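Local coordinates for imine reductase (Bacillus cereus, PDB 4D3D), which catalyses the NADPH-dependent reduction of cyclic imines to amines, with S selectivity toward 2-methylpyrroline, at residues 22-27 / 80-85; 38-43 / 167-172. One frame throughout, in Å; residues are numbered along the deposited sequence.

Contact 1. Residues 22-27 / 80-85; sequences KSVTVI and LVILSL
Ile-27 fits among Val-81, Leu-83 and Leu-85 on one face of a parallel strand pair. Its CD1 reaches back across the strands to CG1 of Val-81 at 3.7 Å, while its CB meets CD2 of Leu-83 at 3.9 Å and CG2 meets CD2 of Leu-85. The side chains of Ile-27 and Leu-83 run alongside one another in the same direction; from helix 88-95, Ile-94 packs on Ile-27 and Met-91 on Leu-83. On the face with Val-26 and Ile-82, CG2 of Val-24, anti to its backbone N, lies 3.9 Å from CD2 of Leu-80 and also touches CG1 of Ile-82. Between the faces run four backbone bonds: Thr-25 N to Leu-80 O, Ile-82 N to Thr-25 O (2.8 Å), Ile-27 N to Ile-82 O, which is nearly straight at 173°, and Ser-84 N to Ile-27 O, more bent at 146°. At the start of the pair one water bridges Ser-23 O and Leu-80 N; Thr-25 OG1 bonds to Asn-78 and Ala-74. Mostly apolar, buried faces and a backbone paired by four bonds leave little polar surface unmet between the strands, and strand 23-27 leads to a glycine-rich turn that probably serves dinucleotide binding.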
loop_
_atom_site.group_PDB
_atom_site.type_symbol
_atom_site.label_atom_id
_atom_site.label_comp_id
_atom_site.label_asym_id
_atom_site.label_seq_id
_atom_site.Cartn_x
_atom_site.Cartn_y
_atom_site.Cartn_z
ATOM N N LYS B 22 18.373 -10.990 36.896
ATOM C CA LYS B 22 17.767 -10.552 38.174
ATOM C C LYS B 22 16.337 -11.046 38.336
ATOM O O LYS B 22 16.163 -12.241 38.511
ATOM C CB LYS B 22 17.927 -9.056 38.512
ATOM C CG LYS B 22 18.629 -8.845 39.860
ATOM C CD LYS B 22 18.558 -7.402 40.305
ATOM N N SER B 23 15.323 -10.171 38.320
ATOM C CA SER B 23 14.021 -10.557 38.908
ATOM C C SER B 23 12.914 -9.720 38.225
ATOM O O SER B 23 13.102 -8.518 38.052
ATOM C CB SER B 23 14.089 -10.224 40.406
ATOM O OG SER B 23 13.067 -10.875 41.109
ATOM N N VAL B 24 11.767 -10.337 37.880
ATOM C CA VAL B 24 10.673 -9.657 37.157
ATOM C C VAL B 24 9.325 -10.383 37.380
ATOM O O VAL B 24 9.311 -11.581 37.656
ATOM C CB VAL B 24 11.030 -9.588 35.652
ATOM C CG1 VAL B 24 11.095 -10.983 35.030
ATOM C CG2 VAL B 24 10.112 -8.632 34.881
ATOM N N THR B 25 8.227 -9.644 37.323
ATOM C CA THR B 25 6.883 -10.202 37.438
ATOM C C THR B 25 6.209 -10.154 36.069
ATOM O O THR B 25 6.300 -9.124 35.351
ATOM C CB THR B 25 6.054 -9.398 38.464
ATOM O OG1 THR B 25 6.586 -9.607 39.771
ATOM C CG2 THR B 25 4.588 -9.804 38.434
ATOM N N VAL B 26 5.491 -11.219 35.696
ATOM C CA VAL B 26 4.686 -11.266 34.457
ATOM C C VAL B 26 3.261 -11.539 34.885
ATOM O O VAL B 26 2.974 -12.566 35.524
ATOM C CB VAL B 26 5.183 -12.330 33.467
ATOM C CG1 VAL B 26 4.272 -12.429 32.275
ATOM C CG2 VAL B 26 6.612 -12.019 33.060
ATOM N N ILE B 27 2.374 -10.610 34.546
ATOM C CA ILE B 27 0.981 -10.731 34.791
ATOM C C ILE B 27 0.277 -10.888 33.471
ATOM O O ILE B 27 0.388 -10.076 32.544
ATOM C CB ILE B 27 0.402 -9.523 35.551
ATOM C CG1 ILE B 27 0.837 -9.491 37.018
ATOM C CG2 ILE B 27 -1.139 -9.548 35.480
ATOM C CD1 ILE B 27 0.560 -8.230 37.754
ATOM N N LEU B 80 9.550 -4.178 38.585
ATOM C CA LEU B 80 9.129 -4.273 37.171
ATOM C C LEU B 80 8.062 -5.355 36.947
ATOM O O LEU B 80 8.286 -6.544 37.314
ATOM C CB LEU B 80 10.360 -4.548 36.319
ATOM C CG LEU B 80 10.101 -4.533 34.813
ATOM C CD1 LEU B 80 9.694 -3.165 34.345
ATOM C CD2 LEU B 80 11.322 -5.020 34.035
ATOM N N VAL B 81 6.921 -4.923 36.356
ATOM C CA VAL B 81 5.737 -5.776 36.159
ATOM C C VAL B 81 5.392 -5.700 34.684
ATOM O O VAL B 81 4.992 -4.652 34.206
ATOM C CB VAL B 81 4.586 -5.237 37.015
ATOM C CG1 VAL B 81 3.343 -6.080 36.774
ATOM C CG2 VAL B 81 4.996 -5.136 38.485
ATOM N N ILE B 82 5.561 -6.817 33.971
ATOM C CA ILE B 82 5.113 -6.904 32.576
ATOM C C ILE B 82 3.615 -7.254 32.507
ATOM O O ILE B 82 3.215 -8.262 33.063
ATOM C CB ILE B 82 5.923 -7.965 31.814
ATOM C CG1 ILE B 82 7.445 -7.792 31.919
ATOM C CG2 ILE B 82 5.457 -8.049 30.350
ATOM C CD1 ILE B 82 7.982 -6.464 31.656
ATOM N N LEU B 83 2.793 -6.415 31.888
ATOM C CA LEU B 83 1.390 -6.699 31.767
ATOM C C LEU B 83 1.147 -7.206 30.336
ATOM O O LEU B 83 1.069 -6.427 29.394
ATOM C CB LEU B 83 0.584 -5.454 32.025
ATOM C CG LEU B 83 0.741 -4.844 33.419
ATOM C CD1 LEU B 83 -0.094 -3.611 33.508
ATOM C CD2 LEU B 83 0.206 -5.808 34.452
ATOM N N SER B 84 1.091 -8.509 30.185
ATOM C CA SER B 84 0.813 -9.126 28.904
ATOM C C SER B 84 -0.669 -9.552 28.940
ATOM O O SER B 84 -0.993 -10.721 29.129
ATOM C CB SER B 84 1.816 -10.279 28.714
ATOM O OG SER B 84 2.141 -10.996 29.929
ATOM N N LEU B 85 -1.552 -8.579 28.882
ATOM C CA LEU B 85 -2.944 -8.794 29.027
ATOM C C LEU B 85 -3.603 -8.679 27.628
ATOM O O LEU B 85 -3.047 -8.114 26.702
ATOM C CB LEU B 85 -3.547 -7.722 29.945
ATOM C CG LEU B 85 -2.868 -7.578 31.324
ATOM C CD1 LEU B 85 -3.429 -6.405 32.153
ATOM C CD2 LEU B 85 -3.033 -8.879 32.084
HETATM O O HOH W 1 12.101 -5.797 39.117
#

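Contact 2. Residues 38-43 / 167-172; sequences DVFLEY and LEVLTS
Val-169 sets its CG1 against Val-39, Phe-40 and Tyr-43 at the end of helix 31-42. That methyl, anti to the backbone N (chi1 173°), lies 3.8 Å from CG1 of Val-39, and the two valine side chains pass one another, running in opposed directions. It is also 4.0 Å from CG of Tyr-43 and 4.1 Å from CD1 of Phe-40, approaching both rings obliquely. CG1 of Val-39 further rests against the backbone oxygen of Val-169, 3.6 Å away, so one methyl meets both the side chain and the carbonyl of its partner.

Phe-40 reaches farther in. Its ring meets Leu-170, whose side chain crosses it at about a right angle. CD2 of Leu-170 sits over one face, 3.8 Å from the ring centroid and 17° off the normal, in a CH-pi contact displaced toward the rim; its closest ring atom is CZ, at 3.6 Å. CG and CD1 of Leu-170 also touch CZ, so the leucine's branch point and both methyls meet the far end of the ring. No hydrogen bond links the two segments, and shape and apolar contact carry the association.

Ile-144, from a loop, touches both Val-39 and Leu-170, while Tyr-45 meets the Phe-40 ring with planes inclined at about 50° and also packs on Val-169. Phe-40 additionally lies on Val-47 of strand 46-50 and Thr-166 of helix 157-170, joining helix 31-42 to the sheet and to the helix that leads into strand 171-175.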
loop_
_atom_site.group_PDB
_atom_site.type_symbol
_atom_site.label_atom_id
_atom_site.label_comp_id
_atom_site.label_asym_id
_atom_site.label_seq_id
_atom_site.Cartn_x
_atom_site.Cartn_y
_atom_site.Cartn_z
ATOM N N ASP B 38 9.136 -17.576 29.788
ATOM C CA ASP B 38 10.029 -18.691 29.414
ATOM C C ASP B 38 11.451 -18.189 29.101
ATOM O O ASP B 38 12.475 -18.736 29.590
ATOM C CB ASP B 38 9.373 -19.380 28.209
ATOM C CG ASP B 38 9.716 -20.805 28.098
ATOM O OD1 ASP B 38 9.268 -21.600 28.959
ATOM O OD2 ASP B 38 10.422 -21.130 27.134
ATOM N N VAL B 39 11.529 -17.118 28.319
ATOM C CA VAL B 39 12.825 -16.531 27.977
ATOM C C VAL B 39 13.491 -15.903 29.149
ATOM O O VAL B 39 14.692 -16.068 29.322
ATOM C CB VAL B 39 12.703 -15.493 26.866
ATOM C CG1 VAL B 39 13.984 -14.673 26.698
ATOM C CG2 VAL B 39 12.391 -16.231 25.602
ATOM N N PHE B 40 12.725 -15.204 30.005
ATOM C CA PHE B 40 13.315 -14.720 31.230
ATOM C C PHE B 40 13.927 -15.896 32.063
ATOM O O PHE B 40 15.032 -15.731 32.580
ATOM C CB PHE B 40 12.299 -13.934 32.101
ATOM C CG PHE B 40 12.000 -12.537 31.623
ATOM C CD1 PHE B 40 13.016 -11.632 31.310
ATOM C CD2 PHE B 40 10.660 -12.099 31.546
ATOM C CE1 PHE B 40 12.723 -10.340 30.856
ATOM C CE2 PHE B 40 10.351 -10.783 31.155
ATOM C CZ PHE B 40 11.390 -9.906 30.820
ATOM N N LEU B 41 13.189 -17.011 32.197
ATOM C CA LEU B 41 13.683 -18.182 32.981
ATOM C C LEU B 41 14.966 -18.739 32.377
ATOM O O LEU B 41 15.942 -19.003 33.088
ATOM C CB LEU B 41 12.635 -19.311 33.091
ATOM C CG LEU B 41 11.485 -18.983 34.070
ATOM C CD1 LEU B 41 10.307 -19.930 33.852
ATOM C CD2 LEU B 41 11.936 -18.962 35.549
ATOM N N GLU B 42 14.965 -18.849 31.072
ATOM C CA GLU B 42 16.155 -19.314 30.358
ATOM C C GLU B 42 17.384 -18.439 30.633
ATOM O O GLU B 42 18.480 -18.960 30.720
ATOM C CB GLU B 42 15.861 -19.364 28.874
ATOM C CG GLU B 42 17.014 -19.855 28.005
ATOM C CD GLU B 42 16.672 -19.779 26.534
ATOM O OE1 GLU B 42 15.463 -19.688 26.227
ATOM O OE2 GLU B 42 17.610 -19.803 25.700
ATOM N N TYR B 43 17.204 -17.134 30.776
ATOM C CA TYR B 43 18.311 -16.223 30.984
ATOM C C TYR B 43 18.580 -16.005 32.459
ATOM O O TYR B 43 19.270 -15.032 32.842
ATOM C CB TYR B 43 18.101 -14.889 30.177
ATOM C CG TYR B 43 18.434 -15.078 28.686
ATOM C CD1 TYR B 43 17.524 -15.669 27.822
ATOM C CD2 TYR B 43 19.696 -14.748 28.165
ATOM C CE1 TYR B 43 17.821 -15.904 26.465
ATOM C CE2 TYR B 43 20.003 -14.981 26.817
ATOM C CZ TYR B 43 19.075 -15.573 25.975
ATOM O OH TYR B 43 19.358 -15.795 24.635
ATOM N N LEU B 167 14.216 -5.469 29.454
ATOM C CA LEU B 167 13.313 -5.524 28.294
ATOM C C LEU B 167 14.039 -6.122 27.091
ATOM O O LEU B 167 13.463 -6.841 26.347
ATOM C CB LEU B 167 12.734 -4.118 27.955
ATOM C CG LEU B 167 11.815 -3.614 29.079
ATOM C CD1 LEU B 167 11.419 -2.177 28.784
ATOM C CD2 LEU B 167 10.598 -4.518 29.248
ATOM N N GLU B 168 15.323 -5.805 26.925
ATOM C CA GLU B 168 16.112 -6.312 25.762
ATOM C C GLU B 168 16.517 -7.787 25.836
ATOM O O GLU B 168 16.988 -8.366 24.853
ATOM C CB GLU B 168 17.309 -5.372 25.513
ATOM C CG GLU B 168 16.874 -4.075 24.880
ATOM C CD GLU B 168 17.970 -3.062 24.654
ATOM O OE1 GLU B 168 19.135 -3.303 24.983
ATOM O OE2 GLU B 168 17.661 -1.980 24.167
ATOM N N VAL B 169 16.250 -8.442 26.968
ATOM C CA VAL B 169 16.279 -9.897 26.992
ATOM C C VAL B 169 15.172 -10.492 26.093
ATOM O O VAL B 169 15.333 -11.550 25.477
ATOM C CB VAL B 169 16.091 -10.393 28.439
ATOM C CG1 VAL B 169 15.939 -11.899 28.487
ATOM C CG2 VAL B 169 17.210 -9.867 29.312
ATOM N N LEU B 170 14.046 -9.781 25.970
ATOM C CA LEU B 170 12.925 -10.257 25.167
ATOM C C LEU B 170 13.080 -10.013 23.646
ATOM O O LEU B 170 12.775 -10.900 22.835
ATOM C CB LEU B 170 11.611 -9.595 25.646
ATOM C CG LEU B 170 11.301 -9.828 27.123
ATOM C CD1 LEU B 170 9.988 -9.140 27.426
ATOM C CD2 LEU B 170 11.256 -11.325 27.497
ATOM N N THR B 171 13.444 -8.798 23.285
ATOM C CA THR B 171 13.611 -8.345 21.901
ATOM C C THR B 171 14.540 -7.126 21.880
ATOM O O THR B 171 14.821 -6.533 22.937
ATOM C CB THR B 171 12.267 -7.876 21.212
ATOM O OG1 THR B 171 11.871 -6.594 21.734
ATOM C CG2 THR B 171 11.132 -8.805 21.370
ATOM N N SER B 172 14.999 -6.702 20.685
ATOM C CA SER B 172 15.603 -5.390 20.522
ATOM C C SER B 172 14.551 -4.295 20.749
ATOM O O SER B 172 13.369 -4.563 20.654
ATOM C CB SER B 172 16.262 -5.241 19.152
ATOM O OG SER B 172 17.332 -6.171 19.119
#

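Overall arrangement
Contacts 1 and 2 belong to the same N-terminal Rossmann-type domain, their centres about 11 Å apart. Strand 23-27 leads into helix 31-42 through a glycine-rich turn of the kind that probably binds the dinucleotide, so the first segments of both contacts form consecutive elements of the fold. The packing is continuous between them: CG1 of Val-24 touches CD2 of Phe-40 at 3.7 Å, and CD1 of Ile-82 lies 4.1 Å from CD2 of Leu-167. Contact 1 thus supplies the sheet centre, and contact 2 closes two helices over the face with Val-24 and Ile-82. The polyether ligand pocket, which includes Met-225 and Phe-232, lies instead in the C-terminal helical region.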